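Local coordinates for GTP-binding protein (Thermus thermophilus, PDB 2DBY), which binds GDP and is probably a magnesium-dependent ATPase of the YchF/OLA1 subfamily that associates with the ribosome and its 50S subunit, at residues V224-V227 with R228-A231; V130-T133 with E134-A138; R340-R344 with G345-L349; Y354-Q357 with D358-I362. All blocks are in the same frame, centred on the assembly; numbering follows the deposited sequence.

Contact 1: residues V224-V227 with R228-A231; sequences VEAV and RRKA
Helix 222-234 is the crossover helix of a beta-alpha-beta unit in the G domain, between parallel strands 204-209 and 237-241. Within it V224 and R228 sit one turn apart, side by side and pointing the same way. The backbone keeps the i to i+4 pattern: R228 N bonds V224 O at 2.9 Å, and A231 N bonds V227 O at 2.8 Å.

The R228 chain runs extended from CG to NE. This carries NE past V224 CG1, 3.9 Å away. CG of R228 is placed opposite its own carbonyl carbon (chi1 -67°), and it lies 3.4 Å from V224 O. The guanidinium end bonds through NH2 to the carbonyl of D217. Its NE turns to E225, but the charges do not touch: E225 OE2 and R228 NE are 4.3 Å apart, with the carboxylate and guanidinium planes 42° apart.

V224, V227 and A231 form the buried side. V224 packs on V240, A231 on V238, and V227 on Y206, while L125 of helix 124-156 lies against A226, V227 and K230. On the outer side the R229 chain bends at chi3 (50°) and folds back over A226, with NH2 3.5 Å from A226 CB. A water bridges E225 and R228: it lies at the edge of the guanidinium, in plane, and accepts from R228 NE at 2.8 Å.

Contact 2: residues V130-T133 with E134-A138; sequences VVET and ELLLA
Residues 130-138 run through helix 124-156 with regular i to i+4 bonds, from L135 N to V131 O (3.1 Å), L136 N to E132 O and L137 N to T133 O, while E134 N to V130 O is weak. This long helix belongs to the G domain, and from T133 on it is predicted to form part of a coiled coil.

E132 and L136 meet across one turn. The E132 chain leaves with CG anti to the backbone N (chi1 177°) and then bends at chi2. Its OE2 thereby comes to 3.4 Å from L136 CG, with the methyls CD1 and CD2 slightly farther off. The aliphatic part joins in, with E132 CG 3.9 Å from L136 CD1. The other carboxylate oxygen, OE1, forms a salt bridge with R181.

V131 and L135 face the domain interior. V131 CG1 lies 4.2 Å from L135 CG, and the pair continues onto F93 and L94 of helix 91-98 and onto H105 and I103 of strand 102-108.

E134 CG, opposite its own carbonyl carbon, runs back toward V130 O. The bend at chi2 then swings the carboxylate outward, beside T133, where OE1 passes T133 CG2 at 3.9 Å. One water donates to E134 OE1 at 2.7 Å and to V130 O at 2.8 Å. OE2 bonds H84, and T133 OG1 bonds the carbonyl of E129.

The two glutamates are thus buried but not left without partners. R181 would offset the charge of E132, whose carboxylate can therefore lie against a leucine. A water and H84 share the carboxylate of E134.

Contact 3: residues R340-R344 with G345-L349; sequences RAKER and GWVRL
R344 and W346 both place CG opposite their own carbonyl carbons (chi1 -77° and -71°), and the bends at chi2 and chi3 lay the R344 chain alongside the indole. R344 CB sits over the face of the indole, a CH-pi contact 4.0 Å from the centroid of the W346 five-membered ring. Farther out, W346 CH2 lies over one face of the guanidinium, offset toward its rim. The two planes are 42° apart, so this is no parallel stack. R344 NH1 comes to 3.2 Å from W346 CZ2.

The helix ends in a Schellman motif. G345 takes a positive phi. W346 N bonds A341 O at 2.8 Å, nearly straight. G345 N bonds K342 O at 2.6 Å, from well above the carbonyl plane. V347 CG2 then closes on A341 CB at 3.6 Å and on K342 CG at 3.9 Å, a small apolar contact.

In the C-terminal YchF domain, the motif turns the chain from helix 338-343 toward edge strand 348-350. A341 and W346 pack on I327 of strand 323-328 and on helix 329-335, where K331 makes a cation-pi contact with W346. K342 forms a salt bridge with E325 of strand 323-328.

Contact 4: residues Y354-Q357 with D358-I362; sequences YEVQ and DGDVI
Y354 brings its hydroxyl end to the carboxylate of D360, which arrives from the opposite direction. D360 OD2 lies at the edge of the ring, in its plane; the carboxylate as a whole is turned 28° from it. Y354 OH and D360 OD2 are 2.5 Å apart, a short hydrogen-bonded pair, and Q357 OE1 is a second possible acceptor for OH at 2.9 Å.

D360 OD2 also accepts from Q357 N at 2.8 Å, nearly straight at 165°. This N-H meets OD2 from above the carboxylate plane. OD2 thus has the Q357 N-H and, if the hydroxyl proton points to it, Y354 as donors. OD1 takes a water at 2.8 Å, which also donates to Q357 OE1.

These bonds brace a type II beta turn from Q357 to D360, closed by D360 N to Q357 O at 3.1 Å. G359 holds the positive phi of the turn. D360 has CG opposite its own carbonyl carbon (chi1 -84°), which folds the carboxylate back over the start of the turn.

Next to this polar group V356 CG2 meets I362 CD1 at 4.1 Å.

The domain is of the ubiquitin-like clan, consistent with a TGS domain. The turn leads into strand 360-365, next to the central strand 323-328, where Y354 and D360 touch V326. The D360 backbone bonds F288 of strand 284-290. V356 and I362 pack on F287, while D358 bonds T286 N and forms a salt bridge with R49.

How the contacts relate
Contacts 1 and 2 are turns of two different helices in the G domain, their nearest atoms about 6 Å apart. Contact 2 is the more buried; contact 1 has one buried and one outer side. Each has one glutamate bridged by water, to an arginine in contact 1 and to a backbone carbonyl in contact 2, where a second glutamate is held by a salt bridge. Contacts 3 and 4 lead into the two outer strands of one three-stranded sheet. They touch: R348 NH2 reaches Y354 OH at 3.0 Å, a weak bond. Contact 3, a helix end at the surface, uses a glycine and an arginine-indole pairing; contact 4, a partly buried beta turn, a buried aspartate.

Contact 1: residues V224-V227 with R228-A231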
loop_
_atom_site.group_PDB
_atom_site.type_symbol
_atom_site.label_atom_id
_atom_site.label_comp_id
_atom_site.label_asym_id
_atom_site.label_seq_id
_atom_site.Cartn_x
_atom_site.Cartn_y
_atom_site.Cartn_z
ATOM N N VAL A 224 -0.124 -16.370 16.069
ATOM C CA VAL A 224 -0.829 -15.255 15.417
ATOM C C VAL A 224 -1.276 -14.267 16.505
ATOM O O VAL A 224 -1.182 -13.061 16.340
ATOM C CB VAL A 224 -2.066 -15.734 14.629
ATOM C CG1 VAL A 224 -2.862 -14.533 14.078
ATOM C CG2 VAL A 224 -1.609 -16.637 13.493
ATOM N N GLU A 225 -1.765 -14.792 17.621
ATOM C CA GLU A 225 -2.169 -13.897 18.711
ATOM C C GLU A 225 -0.982 -13.058 19.217
ATOM O O GLU A 225 -1.143 -11.872 19.513
ATOM C CB GLU A 225 -2.781 -14.715 19.849
ATOM C CG GLU A 225 -4.202 -15.123 19.539
ATOM C CD GLU A 225 -5.076 -13.902 19.275
ATOM O OE1 GLU A 225 -4.828 -12.847 19.900
ATOM O OE2 GLU A 225 -6.011 -13.991 18.463
ATOM N N ALA A 226 0.198 -13.664 19.319
ATOM C CA ALA A 226 1.389 -12.925 19.781
ATOM C C ALA A 226 1.731 -11.859 18.753
ATOM O O ALA A 226 2.110 -10.743 19.110
ATOM C CB ALA A 226 2.582 -13.853 19.968
ATOM N N VAL A 227 1.612 -12.213 17.470
ATOM C CA VAL A 227 1.872 -11.245 16.405
ATOM C C VAL A 227 0.913 -10.046 16.493
ATOM O O VAL A 227 1.346 -8.899 16.311
ATOM C CB VAL A 227 1.788 -11.933 15.001
ATOM C CG1 VAL A 227 1.737 -10.887 13.862
ATOM C CG2 VAL A 227 2.987 -12.832 14.842
ATOM N N ARG A 228 -0.371 -10.282 16.786
ATOM C CA ARG A 228 -1.326 -9.182 16.924
ATOM C C ARG A 228 -0.913 -8.284 18.106
ATOM O O ARG A 228 -1.003 -7.049 18.025
ATOM C CB ARG A 228 -2.763 -9.707 17.142
ATOM C CG ARG A 228 -3.336 -10.433 15.924
ATOM C CD ARG A 228 -4.779 -10.809 16.117
ATOM N NE ARG A 228 -5.330 -11.604 15.007
ATOM C CZ ARG A 228 -5.635 -11.131 13.800
ATOM N NH1 ARG A 228 -5.450 -9.846 13.507
ATOM N NH2 ARG A 228 -6.134 -11.949 12.878
ATOM N N ARG A 229 -0.461 -8.901 19.201
ATOM C CA ARG A 229 -0.016 -8.157 20.399
ATOM C C ARG A 229 1.177 -7.242 20.075
ATOM O O ARG A 229 1.190 -6.048 20.446
ATOM C CB ARG A 229 0.337 -9.162 21.516
ATOM C CG ARG A 229 1.049 -8.604 22.750
ATOM C CD ARG A 229 0.904 -9.597 23.942
ATOM N NE ARG A 229 1.269 -10.989 23.619
ATOM C CZ ARG A 229 2.523 -11.433 23.508
ATOM N NH1 ARG A 229 3.538 -10.599 23.688
ATOM N NH2 ARG A 229 2.773 -12.718 23.240
ATOM N N LYS A 230 2.171 -7.793 19.378
ATOM C CA LYS A 230 3.356 -7.042 18.981
ATOM C C LYS A 230 2.974 -5.960 17.985
ATOM O O LYS A 230 3.542 -4.867 17.998
ATOM C CB LYS A 230 4.387 -7.956 18.313
ATOM C CG LYS A 230 5.640 -7.234 17.842
ATOM C CD LYS A 230 6.527 -6.849 19.015
ATOM C CE LYS A 230 7.939 -6.478 18.561
ATOM N NZ LYS A 230 8.610 -7.594 17.830
ATOM N N ALA A 231 2.039 -6.274 17.099
ATOM C CA ALA A 231 1.593 -5.298 16.103
ATOM C C ALA A 231 1.048 -4.054 16.800
ATOM O O ALA A 231 1.287 -2.914 16.361
ATOM C CB ALA A 231 0.496 -5.904 15.197
HETATM O O HOH W 1 -5.798 -14.202 16.022
#

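Contact 2: residues V130-T133 with E134-A138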
loop_
_atom_site.group_PDB
_atom_site.type_symbol
_atom_site.label_atom_id
_atom_site.label_comp_id
_atom_site.label_asym_id
_atom_site.label_seq_id
_atom_site.Cartn_x
_atom_site.Cartn_y
_atom_site.Cartn_z
ATOM N N VAL A 130 14.342 -8.590 14.946
ATOM C CA VAL A 130 15.613 -8.589 14.221
ATOM C C VAL A 130 15.586 -7.530 13.131
ATOM O O VAL A 130 16.501 -6.717 13.023
ATOM C CB VAL A 130 15.935 -9.976 13.581
ATOM C CG1 VAL A 130 17.086 -9.831 12.566
ATOM C CG2 VAL A 130 16.336 -10.969 14.675
ATOM N N VAL A 131 14.532 -7.531 12.319
ATOM C CA VAL A 131 14.453 -6.536 11.264
ATOM C C VAL A 131 14.312 -5.137 11.838
ATOM O O VAL A 131 15.013 -4.220 11.421
ATOM C CB VAL A 131 13.259 -6.822 10.314
ATOM C CG1 VAL A 131 13.034 -5.633 9.363
ATOM C CG2 VAL A 131 13.553 -8.095 9.526
ATOM N N GLU A 132 13.418 -4.994 12.807
ATOM C CA GLU A 132 13.141 -3.695 13.409
ATOM C C GLU A 132 14.409 -3.129 14.034
ATOM O O GLU A 132 14.677 -1.938 13.921
ATOM C CB GLU A 132 12.020 -3.840 14.434
ATOM C CG GLU A 132 11.652 -2.592 15.226
ATOM C CD GLU A 132 11.137 -1.438 14.394
ATOM O OE1 GLU A 132 10.545 -1.662 13.310
ATOM O OE2 GLU A 132 11.302 -0.284 14.855
ATOM N N THR A 133 15.191 -3.975 14.690
ATOM C CA THR A 133 16.443 -3.503 15.298
ATOM C C THR A 133 17.388 -2.892 14.246
ATOM O O THR A 133 17.942 -1.812 14.459
ATOM C CB THR A 133 17.091 -4.649 16.078
ATOM O OG1 THR A 133 16.325 -4.827 17.284
ATOM C CG2 THR A 133 18.555 -4.344 16.431
ATOM N N GLU A 134 17.546 -3.546 13.092
ATOM C CA GLU A 134 18.405 -2.987 12.049
ATOM C C GLU A 134 17.846 -1.649 11.515
ATOM O O GLU A 134 18.596 -0.706 11.216
ATOM C CB GLU A 134 18.558 -3.976 10.879
ATOM C CG GLU A 134 19.295 -5.297 11.239
ATOM C CD GLU A 134 20.602 -5.079 12.002
ATOM O OE1 GLU A 134 20.622 -5.346 13.227
ATOM O OE2 GLU A 134 21.601 -4.644 11.384
ATOM N N LEU A 135 16.525 -1.549 11.384
ATOM C CA LEU A 135 15.953 -0.285 10.883
ATOM C C LEU A 135 16.146 0.848 11.907
ATOM O O LEU A 135 16.402 2.004 11.541
ATOM C CB LEU A 135 14.456 -0.438 10.588
ATOM C CG LEU A 135 14.071 -1.541 9.589
ATOM C CD1 LEU A 135 12.573 -1.429 9.288
ATOM C CD2 LEU A 135 14.867 -1.378 8.302
ATOM N N LEU A 136 16.018 0.495 13.181
ATOM C CA LEU A 136 16.189 1.461 14.258
ATOM C C LEU A 136 17.622 1.970 14.273
ATOM O O LEU A 136 17.835 3.162 14.398
ATOM C CB LEU A 136 15.866 0.826 15.617
ATOM C CG LEU A 136 14.399 0.687 16.000
ATOM C CD1 LEU A 136 14.270 -0.326 17.124
ATOM C CD2 LEU A 136 13.850 2.049 16.438
ATOM N N LEU A 137 18.600 1.071 14.131
ATOM C CA LEU A 137 19.997 1.480 14.148
ATOM C C LEU A 137 20.283 2.450 13.014
ATOM O O LEU A 137 21.006 3.440 13.190
ATOM C CB LEU A 137 20.915 0.248 14.049
ATOM C CG LEU A 137 20.932 -0.599 15.330
ATOM C CD1 LEU A 137 21.698 -1.905 15.070
ATOM C CD2 LEU A 137 21.589 0.176 16.447
ATOM N N ALA A 138 19.721 2.191 11.837
ATOM C CA ALA A 138 19.955 3.101 10.718
ATOM C C ALA A 138 19.309 4.468 10.981
ATOM O O ALA A 138 19.900 5.526 10.687
ATOM C CB ALA A 138 19.384 2.491 9.412
HETATM O O HOH W 2 18.992 -7.201 14.227
#

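Contact 3: residues R340-R344 with G345-L349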
loop_
_atom_site.group_PDB
_atom_site.type_symbol
_atom_site.label_atom_id
_atom_site.label_comp_id
_atom_site.label_asym_id
_atom_site.label_seq_id
_atom_site.Cartn_x
_atom_site.Cartn_y
_atom_site.Cartn_z
ATOM N N ARG A 340 -28.664 10.718 -17.137
ATOM C CA ARG A 340 -29.653 10.561 -16.083
ATOM C C ARG A 340 -29.224 11.152 -14.750
ATOM O O ARG A 340 -30.034 11.740 -14.049
ATOM C CB ARG A 340 -30.015 9.082 -15.923
ATOM C CG ARG A 340 -30.816 8.549 -17.092
ATOM C CD ARG A 340 -32.037 7.801 -16.603
ATOM N NE ARG A 340 -31.783 6.373 -16.483
ATOM C CZ ARG A 340 -32.585 5.521 -15.848
ATOM N NH1 ARG A 340 -33.698 5.955 -15.267
ATOM N NH2 ARG A 340 -32.277 4.231 -15.803
ATOM N N ALA A 341 -27.943 11.014 -14.401
ATOM C CA ALA A 341 -27.434 11.561 -13.142
ATOM C C ALA A 341 -27.448 13.088 -13.162
ATOM O O ALA A 341 -27.662 13.730 -12.127
ATOM C CB ALA A 341 -26.003 11.062 -12.886
ATOM N N LYS A 342 -27.177 13.661 -14.331
ATOM C CA LYS A 342 -27.194 15.114 -14.486
ATOM C C LYS A 342 -28.624 15.606 -14.233
ATOM O O LYS A 342 -28.855 16.527 -13.437
ATOM C CB LYS A 342 -26.757 15.499 -15.903
ATOM C CG LYS A 342 -25.281 15.265 -16.229
ATOM C CD LYS A 342 -25.031 15.387 -17.739
ATOM C CE LYS A 342 -23.582 15.121 -18.120
ATOM N NZ LYS A 342 -22.695 16.256 -17.729
ATOM N N GLU A 343 -29.585 14.966 -14.898
ATOM C CA GLU A 343 -30.996 15.334 -14.763
ATOM C C GLU A 343 -31.418 15.271 -13.307
ATOM O O GLU A 343 -32.222 16.080 -12.855
ATOM C CB GLU A 343 -31.882 14.400 -15.607
ATOM C CG GLU A 343 -33.387 14.552 -15.374
ATOM C CD GLU A 343 -33.928 13.617 -14.291
ATOM O OE1 GLU A 343 -35.149 13.653 -14.034
ATOM O OE2 GLU A 343 -33.138 12.847 -13.701
ATOM N N ARG A 344 -30.867 14.307 -12.579
ATOM C CA ARG A 344 -31.171 14.139 -11.161
ATOM C C ARG A 344 -30.398 15.173 -10.339
ATOM O O ARG A 344 -30.629 15.329 -9.143
ATOM C CB ARG A 344 -30.782 12.734 -10.701
ATOM C CG ARG A 344 -31.738 11.614 -11.108
ATOM C CD ARG A 344 -32.808 11.408 -10.050
ATOM N NE ARG A 344 -33.163 9.999 -9.929
ATOM C CZ ARG A 344 -33.450 9.405 -8.776
ATOM N NH1 ARG A 344 -33.429 10.103 -7.648
ATOM N NH2 ARG A 344 -33.730 8.106 -8.741
ATOM N N GLY A 345 -29.477 15.882 -10.982
ATOM C CA GLY A 345 -28.701 16.867 -10.254
ATOM C C GLY A 345 -27.696 16.229 -9.299
ATOM O O GLY A 345 -27.412 16.766 -8.218
ATOM N N TRP A 346 -27.149 15.080 -9.692
ATOM C CA TRP A 346 -26.179 14.386 -8.847
ATOM C C TRP A 346 -24.747 14.546 -9.343
ATOM O O TRP A 346 -23.794 14.127 -8.670
ATOM C CB TRP A 346 -26.517 12.891 -8.756
ATOM C CG TRP A 346 -27.748 12.590 -7.939
ATOM C CD1 TRP A 346 -28.385 13.434 -7.070
ATOM C CD2 TRP A 346 -28.459 11.348 -7.881
ATOM N NE1 TRP A 346 -29.444 12.793 -6.476
ATOM C CE2 TRP A 346 -29.513 11.510 -6.955
ATOM C CE3 TRP A 346 -28.308 10.114 -8.522
ATOM C CZ2 TRP A 346 -30.411 10.482 -6.650
ATOM C CZ3 TRP A 346 -29.203 9.087 -8.221
ATOM C CH2 TRP A 346 -30.241 9.280 -7.289
ATOM N N VAL A 347 -24.584 15.143 -10.519
ATOM C CA VAL A 347 -23.251 15.335 -11.076
ATOM C C VAL A 347 -22.712 16.698 -10.688
ATOM O O VAL A 347 -23.320 17.728 -10.995
ATOM C CB VAL A 347 -23.256 15.209 -12.609
ATOM C CG1 VAL A 347 -21.895 15.600 -13.177
ATOM C CG2 VAL A 347 -23.607 13.762 -13.007
ATOM N N ARG A 348 -21.568 16.704 -10.010
ATOM C CA ARG A 348 -20.943 17.944 -9.564
ATOM C C ARG A 348 -19.829 18.432 -10.481
ATOM O O ARG A 348 -19.165 17.650 -11.162
ATOM C CB ARG A 348 -20.377 17.771 -8.150
ATOM C CG ARG A 348 -21.393 17.957 -7.033
ATOM C CD ARG A 348 -21.140 17.008 -5.865
ATOM N NE ARG A 348 -19.728 16.911 -5.491
ATOM C CZ ARG A 348 -19.100 15.758 -5.253
ATOM N NH1 ARG A 348 -19.767 14.615 -5.353
ATOM N NH2 ARG A 348 -17.812 15.740 -4.923
ATOM N N LEU A 349 -19.646 19.747 -10.511
ATOM C CA LEU A 349 -18.576 20.330 -11.296
ATOM C C LEU A 349 -17.606 20.783 -10.211
ATOM O O LEU A 349 -17.925 21.672 -9.420
ATOM C CB LEU A 349 -19.094 21.516 -12.125
ATOM C CG LEU A 349 -20.039 21.140 -13.277
ATOM C CD1 LEU A 349 -20.551 22.399 -13.977
ATOM C CD2 LEU A 349 -19.307 20.243 -14.273
#

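Contact 4: residues Y354-Q357 with D358-I362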
loop_
_atom_site.group_PDB
_atom_site.type_symbol
_atom_site.label_atom_id
_atom_site.label_comp_id
_atom_site.label_asym_id
_atom_site.label_seq_id
_atom_site.Cartn_x
_atom_site.Cartn_y
_atom_site.Cartn_z
ATOM N N TYR A 354 -10.609 20.668 -5.249
ATOM C CA TYR A 354 -11.318 19.464 -4.820
ATOM C C TYR A 354 -10.424 18.258 -4.535
ATOM O O TYR A 354 -9.649 17.848 -5.393
ATOM C CB TYR A 354 -12.345 19.074 -5.884
ATOM C CG TYR A 354 -13.097 17.828 -5.537
ATOM C CD1 TYR A 354 -13.958 17.799 -4.439
ATOM C CD2 TYR A 354 -12.934 16.658 -6.286
ATOM C CE1 TYR A 354 -14.639 16.645 -4.090
ATOM C CE2 TYR A 354 -13.616 15.488 -5.947
ATOM C CZ TYR A 354 -14.466 15.491 -4.846
ATOM O OH TYR A 354 -15.145 14.353 -4.485
ATOM N N GLU A 355 -10.532 17.707 -3.324
ATOM C CA GLU A 355 -9.774 16.514 -2.966
ATOM C C GLU A 355 -10.621 15.302 -3.371
ATOM O O GLU A 355 -11.767 15.148 -2.919
ATOM C CB GLU A 355 -9.482 16.486 -1.459
ATOM C CG GLU A 355 -8.224 17.277 -1.090
ATOM C CD GLU A 355 -8.071 17.520 0.402
ATOM O OE1 GLU A 355 -8.282 16.579 1.195
ATOM O OE2 GLU A 355 -7.726 18.661 0.778
ATOM N N VAL A 356 -10.058 14.448 -4.224
ATOM C CA VAL A 356 -10.777 13.269 -4.696
ATOM C C VAL A 356 -11.123 12.331 -3.553
ATOM O O VAL A 356 -10.346 12.153 -2.611
ATOM C CB VAL A 356 -9.962 12.509 -5.751
ATOM C CG1 VAL A 356 -10.730 11.269 -6.212
ATOM C CG2 VAL A 356 -9.693 13.417 -6.947
ATOM N N GLN A 357 -12.295 11.719 -3.632
ATOM C CA GLN A 357 -12.724 10.805 -2.586
ATOM C C GLN A 357 -12.791 9.405 -3.175
ATOM O O GLN A 357 -13.046 9.243 -4.359
ATOM C CB GLN A 357 -14.104 11.220 -2.059
ATOM C CG GLN A 357 -14.108 12.564 -1.341
ATOM C CD GLN A 357 -15.523 13.043 -1.026
ATOM O OE1 GLN A 357 -16.215 13.593 -1.888
ATOM N NE2 GLN A 357 -15.964 12.812 0.207
ATOM N N ASP A 358 -12.552 8.395 -2.349
ATOM C CA ASP A 358 -12.604 7.040 -2.844
ATOM C C ASP A 358 -14.000 6.790 -3.439
ATOM O O ASP A 358 -15.015 7.192 -2.860
ATOM C CB ASP A 358 -12.347 6.063 -1.706
ATOM C CG ASP A 358 -12.221 4.654 -2.190
ATOM O OD1 ASP A 358 -13.244 3.935 -2.244
ATOM O OD2 ASP A 358 -11.089 4.275 -2.528
ATOM N N GLY A 359 -14.025 6.147 -4.602
ATOM C CA GLY A 359 -15.278 5.832 -5.278
ATOM C C GLY A 359 -15.791 6.894 -6.237
ATOM O O GLY A 359 -16.797 6.689 -6.935
ATOM N N ASP A 360 -15.126 8.038 -6.278
ATOM C CA ASP A 360 -15.548 9.112 -7.187
ATOM C C ASP A 360 -15.408 8.673 -8.641
ATOM O O ASP A 360 -14.441 7.991 -8.992
ATOM C CB ASP A 360 -14.655 10.351 -7.010
ATOM C CG ASP A 360 -15.090 11.249 -5.869
ATOM O OD1 ASP A 360 -16.197 11.045 -5.334
ATOM O OD2 ASP A 360 -14.319 12.180 -5.524
ATOM N N VAL A 361 -16.364 9.061 -9.488
ATOM C CA VAL A 361 -16.253 8.782 -10.911
ATOM C C VAL A 361 -16.018 10.184 -11.477
ATOM O O VAL A 361 -16.766 11.106 -11.147
ATOM C CB VAL A 361 -17.541 8.212 -11.507
ATOM C CG1 VAL A 361 -17.319 7.899 -12.985
ATOM C CG2 VAL A 361 -17.937 6.934 -10.754
ATOM N N ILE A 362 -15.006 10.330 -12.328
ATOM C CA ILE A 362 -14.636 11.640 -12.868
ATOM C C ILE A 362 -14.583 11.727 -14.389
ATOM O O ILE A 362 -14.161 10.774 -15.070
ATOM C CB ILE A 362 -13.225 12.050 -12.327
ATOM C CG1 ILE A 362 -13.240 12.072 -10.797
ATOM C CG2 ILE A 362 -12.820 13.410 -12.860
ATOM C CD1 ILE A 362 -11.825 12.204 -10.180
HETATM O O HOH W 3 -18.145 12.790 -4.339
#